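PDB 3D8L: ORF12 from Lactococcus phage p2, which probably acts as a chaperone for the phage tape measure protein and may help to keep it in solution while the tail is assembled. Local coordinates for residues A[48-53]-A[83-87]; A[12-16]-A[60-64]. The protein carries 1 engineered substitution. Residues are numbered along the deposited sequence.

Contact 1 (A[48-53]-A[83-87]); sequences LYLALF and LVELW
This is knob-into-hole helix packing in an all-helical fold. Residues 48-53 end helix 37-53, and residues 83-87 lie within helix 80-88. Both segments are helical and run in the same general sense. Their axes come within 10.1 Å and cross at 41°. The register pairs Tyr49 with Leu83 (CA to CA 6.6 Å) and Leu52 with Trp87 (CA to CA 7.5 Å). No hydrogen bond joins the segments. Leu83, an mt rotamer, is the knob among Leu48, Tyr49, Leu52 and Phe53. Leu83 CD1 is 4.0 Å from Tyr49 CB, and Leu83 CD2 is 4.2 Å from Phe53 CE1. Val84 points away, yet Val84 CG2 lies 3.8 Å from Leu48 CD1. Glu85 forms a salt bridge with Lys81 of the second subunit. Leu86 packs on Leu52 and meets the edge of the Phe53 ring, with Leu86 CD1 4.0 Å from Phe53 CZ. Trp87 starts toward helix 37-53, but its indole leads away to Phe20; Trp87 CB stays 4.0 Å from Leu48 CD2.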
# COMPACT_ATOMS: atom_id res chain seq x y z
N LEU A 48 10.52 14.39 10.09
CA LEU A 48 9.39 13.66 9.51
C LEU A 48 8.99 12.53 10.47
O LEU A 48 7.81 12.28 10.68
CB LEU A 48 9.77 13.09 8.13
CG LEU A 48 8.70 13.13 7.06
CD1 LEU A 48 9.14 12.32 5.84
CD2 LEU A 48 7.40 12.59 7.63
N TYR A 49 9.99 11.86 11.05
CA TYR A 49 9.69 10.77 11.98
C TYR A 49 8.84 11.31 13.11
O TYR A 49 7.80 10.75 13.46
CB TYR A 49 10.97 10.18 12.57
CG TYR A 49 10.67 9.20 13.68
CD1 TYR A 49 10.21 7.95 13.39
CD2 TYR A 49 10.80 9.55 15.01
CE1 TYR A 49 9.90 7.06 14.37
CE2 TYR A 49 10.48 8.64 16.01
CZ TYR A 49 10.04 7.39 15.68
OH TYR A 49 9.74 6.42 16.63
N LEU A 50 9.30 12.41 13.71
CA LEU A 50 8.58 13.02 14.81
C LEU A 50 7.18 13.47 14.33
O LEU A 50 6.19 13.18 15.00
CB LEU A 50 9.40 14.15 15.47
CG LEU A 50 10.65 13.72 16.29
CD1 LEU A 50 11.47 14.90 16.78
CD2 LEU A 50 10.25 12.89 17.45
N ALA A 51 7.08 14.11 13.16
CA ALA A 51 5.77 14.53 12.64
C ALA A 51 4.77 13.37 12.53
O ALA A 51 3.59 13.51 12.85
CB ALA A 51 5.91 15.23 11.30
N LEU A 52 5.25 12.22 12.07
CA LEU A 52 4.37 11.09 11.76
C LEU A 52 4.05 10.28 12.99
O LEU A 52 3.04 9.59 13.01
CB LEU A 52 4.99 10.16 10.72
CG LEU A 52 5.05 10.63 9.28
CD1 LEU A 52 6.05 9.81 8.55
CD2 LEU A 52 3.71 10.52 8.62
N PHE A 53 4.92 10.35 14.00
CA PHE A 53 4.84 9.43 15.16
C PHE A 53 4.75 10.05 16.57
O PHE A 53 4.25 9.40 17.47
CB PHE A 53 5.99 8.43 15.10
CG PHE A 53 5.90 7.50 13.93
CD1 PHE A 53 6.65 7.71 12.79
CD2 PHE A 53 5.06 6.41 13.95
CE1 PHE A 53 6.55 6.83 11.70
CE2 PHE A 53 4.98 5.54 12.89
CZ PHE A 53 5.71 5.75 11.76
N LEU A 83 10.06 6.85 5.37
CA LEU A 83 9.33 7.93 6.06
C LEU A 83 8.64 8.88 5.07
O LEU A 83 7.55 9.40 5.31
CB LEU A 83 10.29 8.74 6.94
CG LEU A 83 10.85 8.11 8.21
CD1 LEU A 83 11.88 9.00 8.90
CD2 LEU A 83 9.71 7.84 9.13
N VAL A 84 9.28 9.13 3.94
CA VAL A 84 8.68 10.04 2.98
C VAL A 84 7.49 9.33 2.34
O VAL A 84 6.44 9.94 2.18
CB VAL A 84 9.69 10.54 1.92
CG1 VAL A 84 9.01 11.44 0.95
CG2 VAL A 84 10.84 11.28 2.59
N GLU A 85 7.63 8.06 2.00
CA GLU A 85 6.52 7.28 1.46
C GLU A 85 5.29 7.33 2.34
O GLU A 85 4.17 7.41 1.85
CB GLU A 85 6.89 5.82 1.28
CG GLU A 85 7.32 5.44 -0.10
CD GLU A 85 8.28 4.27 -0.09
OE1 GLU A 85 9.09 4.20 0.87
OE2 GLU A 85 8.24 3.43 -1.02
N LEU A 86 5.49 7.25 3.65
CA LEU A 86 4.36 7.23 4.57
C LEU A 86 3.62 8.53 4.43
O LEU A 86 2.41 8.56 4.27
CB LEU A 86 4.81 7.04 6.02
CG LEU A 86 5.17 5.61 6.40
CD1 LEU A 86 5.77 5.56 7.80
CD2 LEU A 86 3.97 4.74 6.26
N TRP A 87 4.38 9.60 4.49
CA TRP A 87 3.83 10.92 4.32
C TRP A 87 3.16 11.13 2.95
O TRP A 87 2.09 11.71 2.88
CB TRP A 87 4.94 11.93 4.54
CG TRP A 87 4.56 13.28 4.18
CD1 TRP A 87 3.51 13.98 4.67
CD2 TRP A 87 5.25 14.14 3.28
NE1 TRP A 87 3.50 15.24 4.13
CE2 TRP A 87 4.55 15.36 3.26
CE3 TRP A 87 6.40 13.99 2.48
CZ2 TRP A 87 4.95 16.43 2.45
CZ3 TRP A 87 6.81 15.05 1.71
CH2 TRP A 87 6.08 16.26 1.69

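Contact 2 (A[12-16]-A[60-64])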
# COMPACT_ATOMS: atom_id res chain seq x y z
N LYS A 12 6.55 21.59 10.43
CA LYS A 12 6.96 22.97 10.57
C LYS A 12 6.96 23.39 12.03
O LYS A 12 7.89 24.06 12.49
CB LYS A 12 6.05 23.90 9.80
CG LYS A 12 6.73 25.17 9.47
CD LYS A 12 5.72 26.24 9.13
CE LYS A 12 6.34 27.28 8.17
NZ LYS A 12 7.80 27.48 8.52
N MET A 13 5.93 23.00 12.77
CA MET A 13 5.85 23.39 14.18
C MET A 13 7.05 22.80 14.92
O MET A 13 7.46 23.34 15.94
CB MET A 13 4.56 22.90 14.83
CG MET A 13 3.28 23.53 14.32
SD MET A 13 1.84 22.59 14.79
CE MET A 13 0.61 23.84 14.42
N ILE A 14 7.60 21.70 14.42
CA ILE A 14 8.60 20.98 15.17
C ILE A 14 10.01 21.49 14.84
O ILE A 14 10.82 21.74 15.74
CB ILE A 14 8.52 19.45 14.89
CG1 ILE A 14 7.17 18.89 15.36
CG2 ILE A 14 9.63 18.69 15.66
CD1 ILE A 14 6.90 17.42 14.96
N THR A 15 10.30 21.61 13.55
CA THR A 15 11.64 21.87 13.09
C THR A 15 11.84 23.31 12.72
O THR A 15 12.96 23.72 12.44
CB THR A 15 11.92 21.08 11.82
OG1 THR A 15 11.20 21.68 10.74
CG2 THR A 15 11.54 19.61 11.97
N GLY A 16 10.76 24.07 12.65
CA GLY A 16 10.82 25.45 12.22
C GLY A 16 11.00 25.61 10.72
O GLY A 16 11.04 26.75 10.23
N ALA A 60 8.16 16.65 20.92
CA ALA A 60 8.85 16.52 19.63
C ALA A 60 9.77 17.71 19.40
O ALA A 60 10.89 17.56 18.91
CB ALA A 60 7.84 16.41 18.49
N LYS A 61 9.29 18.89 19.78
CA LYS A 61 10.01 20.13 19.55
C LYS A 61 11.33 20.03 20.26
O LYS A 61 12.40 20.34 19.71
CB LYS A 61 9.23 21.31 20.12
CG LYS A 61 8.27 22.04 19.17
CD LYS A 61 8.01 23.49 19.71
CE LYS A 61 6.74 24.11 19.18
NZ LYS A 61 6.88 25.56 19.21
N SER A 62 11.27 19.58 21.51
CA SER A 62 12.46 19.56 22.32
C SER A 62 13.34 18.36 21.95
O SER A 62 14.57 18.46 21.99
CB SER A 62 12.10 19.58 23.79
OG SER A 62 11.58 18.34 24.17
N ASP A 63 12.74 17.24 21.57
CA ASP A 63 13.54 16.10 21.17
C ASP A 63 14.39 16.50 19.96
O ASP A 63 15.59 16.19 19.89
CB ASP A 63 12.67 14.87 20.88
CG ASP A 63 12.44 14.00 22.13
OD1 ASP A 63 12.75 14.47 23.26
OD2 ASP A 63 11.96 12.84 22.00
N PHE A 64 13.74 17.21 19.03
CA PHE A 64 14.38 17.67 17.81
C PHE A 64 15.40 18.75 18.16
O PHE A 64 16.50 18.80 17.63
CB PHE A 64 13.33 18.23 16.86
CG PHE A 64 13.82 18.43 15.45
CD1 PHE A 64 13.90 17.36 14.57
CD2 PHE A 64 14.19 19.70 15.01
CE1 PHE A 64 14.36 17.55 13.27
CE2 PHE A 64 14.65 19.89 13.71
CZ PHE A 64 14.72 18.83 12.83
O HOH W 1 12.69 21.91 17.66
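Ile14, Phe64 and Lys61 have the most surface buried where the end of helix 7-15 meets helix 57-70. The backbones come close: Ile14 CA and Lys61 CA are the nearest pair, at 4.7 Å. This is close apolar helix-helix packing at the C-terminal end of helix 7-15. Ile14 supplies the apolar centre. Ile14 CD1 lies 3.8 Å from Ala60 CB, and Ile14 CG2 lies 3.9 Å from Phe64 CB. Ile14 CG2 is also 3.7 Å from Ala60 O, so the isoleucine packs on backbone as well as side chains.

Phe64 turns toward helix 7-15 and receives Thr15 on one ring face. Thr15 CG2 sits 3.6 Å from the ring centroid of Phe64, 21° off the ring normal. This is a CH-pi contact. Thr15 OG1 is hydrogen-bonded to Phe11 O and to Lys17 N. The methyl is thus what Thr15 offers to the ring.

Lys61 lies along the exposed side. Lys61 CE is 3.4 Å from Met13 O, a packing contact through the aliphatic chain. No direct hydrogen bond crosses the segments. One water bridges two backbone carbonyls instead, donating to Ile14 O at 2.7 Å and to Lys61 O at 2.6 Å. Just beyond, Gly16 leaves the helix with positive phi (76°), while Gly16 N still bonds to Lys12 O at 2.9 Å.

Helix 37-53 packs against the same site. Its Phe43 meets the Phe64 ring edge-to-face and also touches Thr15. Tyr46 and Leu50 of that helix pack on Phe64, which also meets Phe67 farther along helix 57-70.

Overall arrangement
Contacts 1 and 2 have centres about 13 Å apart and touch each other. Along the chain their segments alternate: 12-16, 48-53, 60-64, then 83-87. Between them the two contacts involve four of the five helices. Helix 37-53 links the two contacts directly; Trp87 also touches Thr7 of helix 7-15. Helix 37-53 packs on helix 80-88 in contact 1, while Leu50 and Ala51 reach contact 2. Leu50 CD1 is 3.5 Å from Ala60 O, and Ala51 N is 3.8 Å from Ile14 CD1. The N-terminal helix 7-15 and the C-terminal helix 80-88 are thus tied to one compact helical core. Contact 1 also borders the second subunit, whereas no other chain of the assembly touches the segments of contact 2.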